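Local coordinates for RING-type domain-containing protein (Chaetomium thermophilum, PDB 6Z3U), which probably activates the cyclin-dependent kinase of the CAK complex as its MAT1-type subunit, of which this chain is a C-terminal piece, at residues S14-R19 with A50-F55; K29-Q34 with S42-I47. All coordinates share one frame; numbering follows the deposited sequence.

Contact 1: residues S14-R19 with A50-F55; sequences SRYRVR and AMFEAF
Tyr16 buries more surface than any other residue here, followed by Phe55 and Met51. The Tyr16 side chain leaves the extended loop toward helix 43-55 with CG in the crowded position between the backbone N and the carbonyl carbon (chi1 73°). This lays the ring along the last turns of the helix. The Met51 carbonyl O sits over the centre of one face of the Tyr16 ring, 3.9 Å above the plane. Beside it, Tyr16 CE2 touches Met51 CB at 3.8 Å.

The Tyr16 and Phe55 rings are nearly parallel, with planes at 20°. They are slid apart, so they barely overlap, and the closer meeting is a CH-pi contact. Tyr16 CB lies over the Phe55 face, 3.8 Å from the ring centroid. In return, Phe55 CB packs against Tyr16 CD1 at 3.6 Å. The phenol tip reaches Phe52, where Tyr16 OH comes 3.4 Å from Phe52 CB and lies in plane at the edge of the ring.

Val18 extends the apolar patch, with its CG2 3.9 Å from Met51 CB. No hydrogen bond crosses between 14-19 and 50-55, so packing of side chains on one another and on the helix backbone holds the segments together. Two of the arginines form salt bridges to the cyclin subunit: Arg15 with Asp9 and Arg19 with Glu198 of that chain.

The contact thus lays the loop before helix 25-31 along the C-terminal end of helix 43-55. Phe11, earlier in the same loop, meets the Phe52 ring, and Leu22 touches Met51. The cyclin subunit packs against both segments.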
loop_
_atom_site.group_PDB
_atom_site.type_symbol
_atom_site.label_atom_id
_atom_site.label_comp_id
_atom_site.label_asym_id
_atom_site.label_seq_id
_atom_site.Cartn_x
_atom_site.Cartn_y
_atom_site.Cartn_z
ATOM N N SER C 14 14.855 -8.208 -15.699
ATOM C CA SER C 14 15.891 -9.110 -16.182
ATOM C C SER C 14 15.331 -10.286 -16.976
ATOM O O SER C 14 15.851 -10.610 -18.046
ATOM C CB SER C 14 16.718 -9.633 -15.001
ATOM O OG SER C 14 17.315 -8.567 -14.282
ATOM N N ARG C 15 14.279 -10.930 -16.475
ATOM C CA ARG C 15 13.759 -12.151 -17.074
ATOM C C ARG C 15 12.534 -11.918 -17.945
ATOM O O ARG C 15 12.017 -12.875 -18.529
ATOM C CB ARG C 15 13.403 -13.161 -15.978
ATOM C CG ARG C 15 14.542 -13.478 -15.028
ATOM C CD ARG C 15 14.347 -14.823 -14.353
ATOM N NE ARG C 15 15.348 -15.052 -13.316
ATOM C CZ ARG C 15 15.266 -14.569 -12.078
ATOM N NH1 ARG C 15 14.230 -13.822 -11.714
ATOM N NH2 ARG C 15 16.227 -14.826 -11.202
ATOM N N TYR C 16 12.056 -10.679 -18.051
ATOM C CA TYR C 16 10.869 -10.402 -18.844
ATOM C C TYR C 16 10.978 -9.016 -19.460
ATOM O O TYR C 16 11.805 -8.195 -19.058
ATOM C CB TYR C 16 9.592 -10.515 -18.002
ATOM C CG TYR C 16 9.385 -9.378 -17.026
ATOM C CD1 TYR C 16 9.923 -9.427 -15.747
ATOM C CD2 TYR C 16 8.638 -8.261 -17.379
ATOM C CE1 TYR C 16 9.732 -8.394 -14.850
ATOM C CE2 TYR C 16 8.441 -7.224 -16.489
ATOM C CZ TYR C 16 8.987 -7.296 -15.226
ATOM O OH TYR C 16 8.795 -6.263 -14.338
ATOM N N ARG C 17 10.125 -8.776 -20.452
ATOM C CA ARG C 17 10.061 -7.503 -21.157
ATOM C C ARG C 17 8.615 -7.198 -21.513
ATOM O O ARG C 17 7.914 -8.051 -22.064
ATOM C CB ARG C 17 10.948 -7.540 -22.406
ATOM C CG ARG C 17 10.620 -8.675 -23.367
ATOM C CD ARG C 17 11.716 -8.842 -24.413
ATOM N NE ARG C 17 11.402 -9.876 -25.397
ATOM C CZ ARG C 17 11.710 -11.164 -25.251
ATOM N NH1 ARG C 17 12.345 -11.584 -24.163
ATOM N NH2 ARG C 17 11.387 -12.036 -26.197
ATOM N N VAL C 18 8.178 -5.980 -21.197
ATOM C CA VAL C 18 6.803 -5.548 -21.433
ATOM C C VAL C 18 6.761 -4.945 -22.833
ATOM O O VAL C 18 7.174 -3.804 -23.044
ATOM C CB VAL C 18 6.333 -4.551 -20.372
ATOM C CG1 VAL C 18 4.958 -3.999 -20.723
ATOM C CG2 VAL C 18 6.311 -5.205 -18.998
ATOM N N ARG C 19 6.248 -5.710 -23.790
ATOM C CA ARG C 19 6.184 -5.288 -25.180
ATOM C C ARG C 19 4.754 -4.927 -25.567
ATOM O O ARG C 19 3.790 -5.203 -24.847
ATOM C CB ARG C 19 6.749 -6.370 -26.116
ATOM C CG ARG C 19 6.293 -7.798 -25.846
ATOM C CD ARG C 19 7.477 -8.713 -25.535
ATOM N NE ARG C 19 7.205 -10.109 -25.875
ATOM C CZ ARG C 19 6.759 -11.028 -25.024
ATOM N NH1 ARG C 19 6.550 -12.266 -25.448
ATOM N NH2 ARG C 19 6.523 -10.719 -23.754
ATOM N N ALA C 50 1.137 -6.171 -13.862
ATOM C CA ALA C 50 0.938 -7.615 -13.833
ATOM C C ALA C 50 2.231 -8.359 -14.146
ATOM O O ALA C 50 2.596 -9.312 -13.447
ATOM C CB ALA C 50 -0.159 -8.010 -14.824
ATOM N N MET C 51 2.943 -7.931 -15.192
ATOM C CA MET C 51 4.159 -8.627 -15.599
ATOM C C MET C 51 5.212 -8.605 -14.496
ATOM O O MET C 51 5.912 -9.601 -14.275
ATOM C CB MET C 51 4.711 -7.999 -16.878
ATOM C CG MET C 51 3.839 -8.232 -18.102
ATOM S SD MET C 51 3.824 -9.953 -18.634
ATOM C CE MET C 51 5.351 -10.031 -19.567
ATOM N N PHE C 52 5.341 -7.480 -13.790
ATOM C CA PHE C 52 6.291 -7.413 -12.685
ATOM C C PHE C 52 5.945 -8.432 -11.609
ATOM O O PHE C 52 6.790 -9.238 -11.201
ATOM C CB PHE C 52 6.311 -6.000 -12.100
ATOM C CG PHE C 52 7.191 -5.859 -10.892
ATOM C CD1 PHE C 52 8.564 -5.747 -11.029
ATOM C CD2 PHE C 52 6.644 -5.831 -9.620
ATOM C CE1 PHE C 52 9.377 -5.615 -9.919
ATOM C CE2 PHE C 52 7.452 -5.697 -8.506
ATOM C CZ PHE C 52 8.820 -5.589 -8.656
ATOM N N GLU C 53 4.697 -8.418 -11.142
ATOM C CA GLU C 53 4.297 -9.327 -10.075
ATOM C C GLU C 53 4.366 -10.779 -10.524
ATOM O O GLU C 53 4.552 -11.675 -9.692
ATOM C CB GLU C 53 2.889 -8.969 -9.596
ATOM C CG GLU C 53 2.809 -7.577 -8.972
ATOM C CD GLU C 53 1.392 -7.155 -8.634
ATOM O OE1 GLU C 53 0.470 -7.983 -8.776
ATOM O OE2 GLU C 53 1.202 -5.986 -8.235
ATOM N N ALA C 54 4.223 -11.034 -11.828
ATOM C CA ALA C 54 4.303 -12.404 -12.329
ATOM C C ALA C 54 5.724 -12.949 -12.265
ATOM O O ALA C 54 5.913 -14.166 -12.170
ATOM C CB ALA C 54 3.781 -12.471 -13.765
ATOM N N PHE C 55 6.729 -12.074 -12.320
ATOM C CA PHE C 55 8.122 -12.491 -12.279
ATOM C C PHE C 55 8.870 -12.007 -11.045
ATOM O O PHE C 55 9.986 -12.478 -10.798
ATOM C CB PHE C 55 8.867 -11.993 -13.529
ATOM C CG PHE C 55 8.463 -12.693 -14.796
ATOM C CD1 PHE C 55 7.373 -12.255 -15.529
ATOM C CD2 PHE C 55 9.181 -13.784 -15.257
ATOM C CE1 PHE C 55 7.002 -12.897 -16.698
ATOM C CE2 PHE C 55 8.815 -14.430 -16.425
ATOM C CZ PHE C 55 7.725 -13.985 -17.146
#

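Contact 2: residues K29-Q34 with S42-I47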
loop_
_atom_site.group_PDB
_atom_site.type_symbol
_atom_site.label_atom_id
_atom_site.label_comp_id
_atom_site.label_asym_id
_atom_site.label_seq_id
_atom_site.Cartn_x
_atom_site.Cartn_y
_atom_site.Cartn_z
ATOM N N LYS C 29 -12.887 -4.757 -22.977
ATOM C CA LYS C 29 -14.146 -4.124 -22.596
ATOM C C LYS C 29 -13.916 -2.692 -22.127
ATOM O O LYS C 29 -14.712 -1.794 -22.426
ATOM C CB LYS C 29 -14.851 -4.916 -21.491
ATOM C CG LYS C 29 -14.441 -6.376 -21.336
ATOM C CD LYS C 29 -15.369 -7.116 -20.375
ATOM C CE LYS C 29 -15.261 -6.596 -18.947
ATOM N NZ LYS C 29 -14.027 -7.057 -18.258
ATOM N N TYR C 30 -12.826 -2.462 -21.395
ATOM C CA TYR C 30 -12.558 -1.164 -20.793
ATOM C C TYR C 30 -11.845 -0.207 -21.738
ATOM O O TYR C 30 -12.093 1.003 -21.679
ATOM C CB TYR C 30 -11.726 -1.346 -19.520
ATOM C CG TYR C 30 -12.387 -2.236 -18.491
ATOM C CD1 TYR C 30 -13.376 -1.741 -17.653
ATOM C CD2 TYR C 30 -12.023 -3.568 -18.358
ATOM C CE1 TYR C 30 -13.985 -2.547 -16.710
ATOM C CE2 TYR C 30 -12.628 -4.384 -17.419
ATOM C CZ TYR C 30 -13.609 -3.868 -16.596
ATOM O OH TYR C 30 -14.218 -4.673 -15.656
ATOM N N ARG C 31 -10.975 -0.718 -22.615
ATOM C CA ARG C 31 -10.264 0.158 -23.541
ATOM C C ARG C 31 -11.229 1.010 -24.355
ATOM O O ARG C 31 -10.883 2.128 -24.756
ATOM C CB ARG C 31 -9.375 -0.667 -24.472
ATOM C CG ARG C 31 -8.411 -1.601 -23.757
ATOM C CD ARG C 31 -7.396 -2.201 -24.720
ATOM N NE ARG C 31 -6.091 -1.550 -24.608
ATOM C CZ ARG C 31 -5.021 -2.079 -24.015
ATOM N NH1 ARG C 31 -5.069 -3.289 -23.471
ATOM N NH2 ARG C 31 -3.888 -1.390 -23.970
ATOM N N ILE C 32 -12.439 0.507 -24.605
ATOM C CA ILE C 32 -13.454 1.244 -25.347
ATOM C C ILE C 32 -14.489 1.875 -24.422
ATOM O O ILE C 32 -15.490 2.419 -24.898
ATOM C CB ILE C 32 -14.140 0.353 -26.399
ATOM C CG1 ILE C 32 -14.698 -0.919 -25.753
ATOM C CG2 ILE C 32 -13.168 0.012 -27.521
ATOM C CD1 ILE C 32 -15.342 -1.871 -26.741
ATOM N N ASP C 33 -14.278 1.808 -23.111
ATOM C CA ASP C 33 -15.145 2.519 -22.184
ATOM C C ASP C 33 -14.818 4.006 -22.229
ATOM O O ASP C 33 -13.663 4.403 -22.049
ATOM C CB ASP C 33 -14.972 1.977 -20.768
ATOM C CG ASP C 33 -15.871 2.674 -19.767
ATOM O OD1 ASP C 33 -16.773 3.423 -20.199
ATOM O OD2 ASP C 33 -15.679 2.475 -18.549
ATOM N N GLN C 34 -15.839 4.829 -22.483
ATOM C CA GLN C 34 -15.611 6.265 -22.609
ATOM C C GLN C 34 -14.930 6.829 -21.368
ATOM O O GLN C 34 -14.014 7.654 -21.475
ATOM C CB GLN C 34 -16.937 6.982 -22.866
ATOM C CG GLN C 34 -16.780 8.420 -23.329
ATOM C CD GLN C 34 -16.135 8.521 -24.699
ATOM O OE1 GLN C 34 -15.084 9.142 -24.857
ATOM N NE2 GLN C 34 -16.763 7.912 -25.699
ATOM N N SER C 42 -4.502 4.389 -17.597
ATOM C CA SER C 42 -3.375 3.813 -18.317
ATOM C C SER C 42 -3.469 2.294 -18.261
ATOM O O SER C 42 -3.285 1.692 -17.198
ATOM C CB SER C 42 -2.053 4.290 -17.725
ATOM O OG SER C 42 -0.969 3.583 -18.301
ATOM N N PHE C 43 -3.743 1.675 -19.409
ATOM C CA PHE C 43 -3.702 0.221 -19.492
ATOM C C PHE C 43 -2.271 -0.289 -19.572
ATOM O O PHE C 43 -1.994 -1.416 -19.149
ATOM C CB PHE C 43 -4.508 -0.261 -20.696
ATOM C CG PHE C 43 -5.972 0.053 -20.603
ATOM C CD1 PHE C 43 -6.855 -0.862 -20.058
ATOM C CD2 PHE C 43 -6.463 1.267 -21.050
ATOM C CE1 PHE C 43 -8.200 -0.575 -19.967
ATOM C CE2 PHE C 43 -7.810 1.559 -20.960
ATOM C CZ PHE C 43 -8.679 0.637 -20.419
ATOM N N LEU C 44 -1.353 0.524 -20.098
ATOM C CA LEU C 44 0.045 0.115 -20.139
ATOM C C LEU C 44 0.582 -0.096 -18.730
ATOM O O LEU C 44 1.343 -1.038 -18.480
ATOM C CB LEU C 44 0.887 1.160 -20.874
ATOM C CG LEU C 44 0.296 1.879 -22.094
ATOM C CD1 LEU C 44 -0.594 0.965 -22.938
ATOM C CD2 LEU C 44 -0.456 3.149 -21.674
ATOM N N ASP C 45 0.186 0.767 -17.792
ATOM C CA ASP C 45 0.644 0.621 -16.417
ATOM C C ASP C 45 0.119 -0.667 -15.792
ATOM O O ASP C 45 0.836 -1.332 -15.036
ATOM C CB ASP C 45 0.212 1.837 -15.594
ATOM C CG ASP C 45 1.076 3.064 -15.860
ATOM O OD1 ASP C 45 2.036 2.963 -16.655
ATOM O OD2 ASP C 45 0.796 4.134 -15.274
ATOM N N TYR C 46 -1.127 -1.041 -16.101
ATOM C CA TYR C 46 -1.678 -2.287 -15.576
ATOM C C TYR C 46 -0.905 -3.492 -16.103
ATOM O O TYR C 46 -0.539 -4.392 -15.339
ATOM C CB TYR C 46 -3.162 -2.399 -15.930
ATOM C CG TYR C 46 -3.780 -3.736 -15.577
ATOM C CD1 TYR C 46 -4.239 -3.988 -14.291
ATOM C CD2 TYR C 46 -3.916 -4.740 -16.527
ATOM C CE1 TYR C 46 -4.808 -5.202 -13.957
ATOM C CE2 TYR C 46 -4.486 -5.959 -16.203
ATOM C CZ TYR C 46 -4.930 -6.184 -14.916
ATOM O OH TYR C 46 -5.502 -7.392 -14.581
ATOM N N ILE C 47 -0.668 -3.534 -17.416
ATOM C CA ILE C 47 0.108 -4.628 -17.993
ATOM C C ILE C 47 1.493 -4.679 -17.362
ATOM O O ILE C 47 1.997 -5.754 -17.016
ATOM C CB ILE C 47 0.194 -4.477 -19.524
ATOM C CG1 ILE C 47 -1.204 -4.528 -20.149
ATOM C CG2 ILE C 47 1.094 -5.556 -20.112
ATOM C CD1 ILE C 47 -1.238 -4.172 -21.625
#
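The end of helix 25-31 meets the start of helix 43-55 here, and the ring of Phe43 fills the tight part. It meets side chain and backbone of the earlier helix. Phe43 CZ lies 3.5 Å from Arg31 N. Tyr30 CB lies in plane at the ring edge, 3.6 Å from Phe43 CE1. Over one face, Arg31 CG stands 3.9 Å from the ring centroid, close to the ring normal. This is a CH-pi contact made by the aliphatic part of the arginine.

The Arg31 chain bends at chi3 (103°), and the two side chains run past each other in opposite directions. The Arg31 guanidinium is turned 25° from the ring plane, with one face over Phe43 CB, 3.5 Å from Arg31 NH2.

The guanidinium edge is the looser part. Exposed Leu44 marks the solvent side, its CD1 4.2 Å from Arg31 NH2. On the inner side, buried Ile47 brings CD1 to 4.3 Å from Arg31 NH1. An alanine in place of Arg31 would remove the methylene over the ring and the guanidinium over Phe43 CB, and would probably loosen this side of the contact.

Ser42 N-caps helix 43-55: its OG accepts from Asp45 N at 3.1 Å. The kinase subunit packs on Tyr30 and Tyr46.

Helix 34-39 lies in the connection between the two joined helices. Leu27 of helix 25-31 touches Phe43 and Ile47, and Tyr41, just before helix 43-55, meets Phe43 edge-to-face.

In the fold
Both contacts use helix 43-55. Contact 2 takes its N-terminal start and contact 1 its C-terminal end, and their centres lie about 18 Å apart. Along the chain the order is 14-19, 29-34, 42-47, 50-55, so contact 2 falls wholly between the two segments of contact 1. The contacts also touch directly, with Val18 CG1 4.2 Å from Ile47 CG2. There are no strands in the chain, and this helix is the element common to both. The start of the helix touches both kinase and cyclin subunits, and contact 1 lies against the cyclin. This is consistent with a MAT1-type subunit that bridges the two.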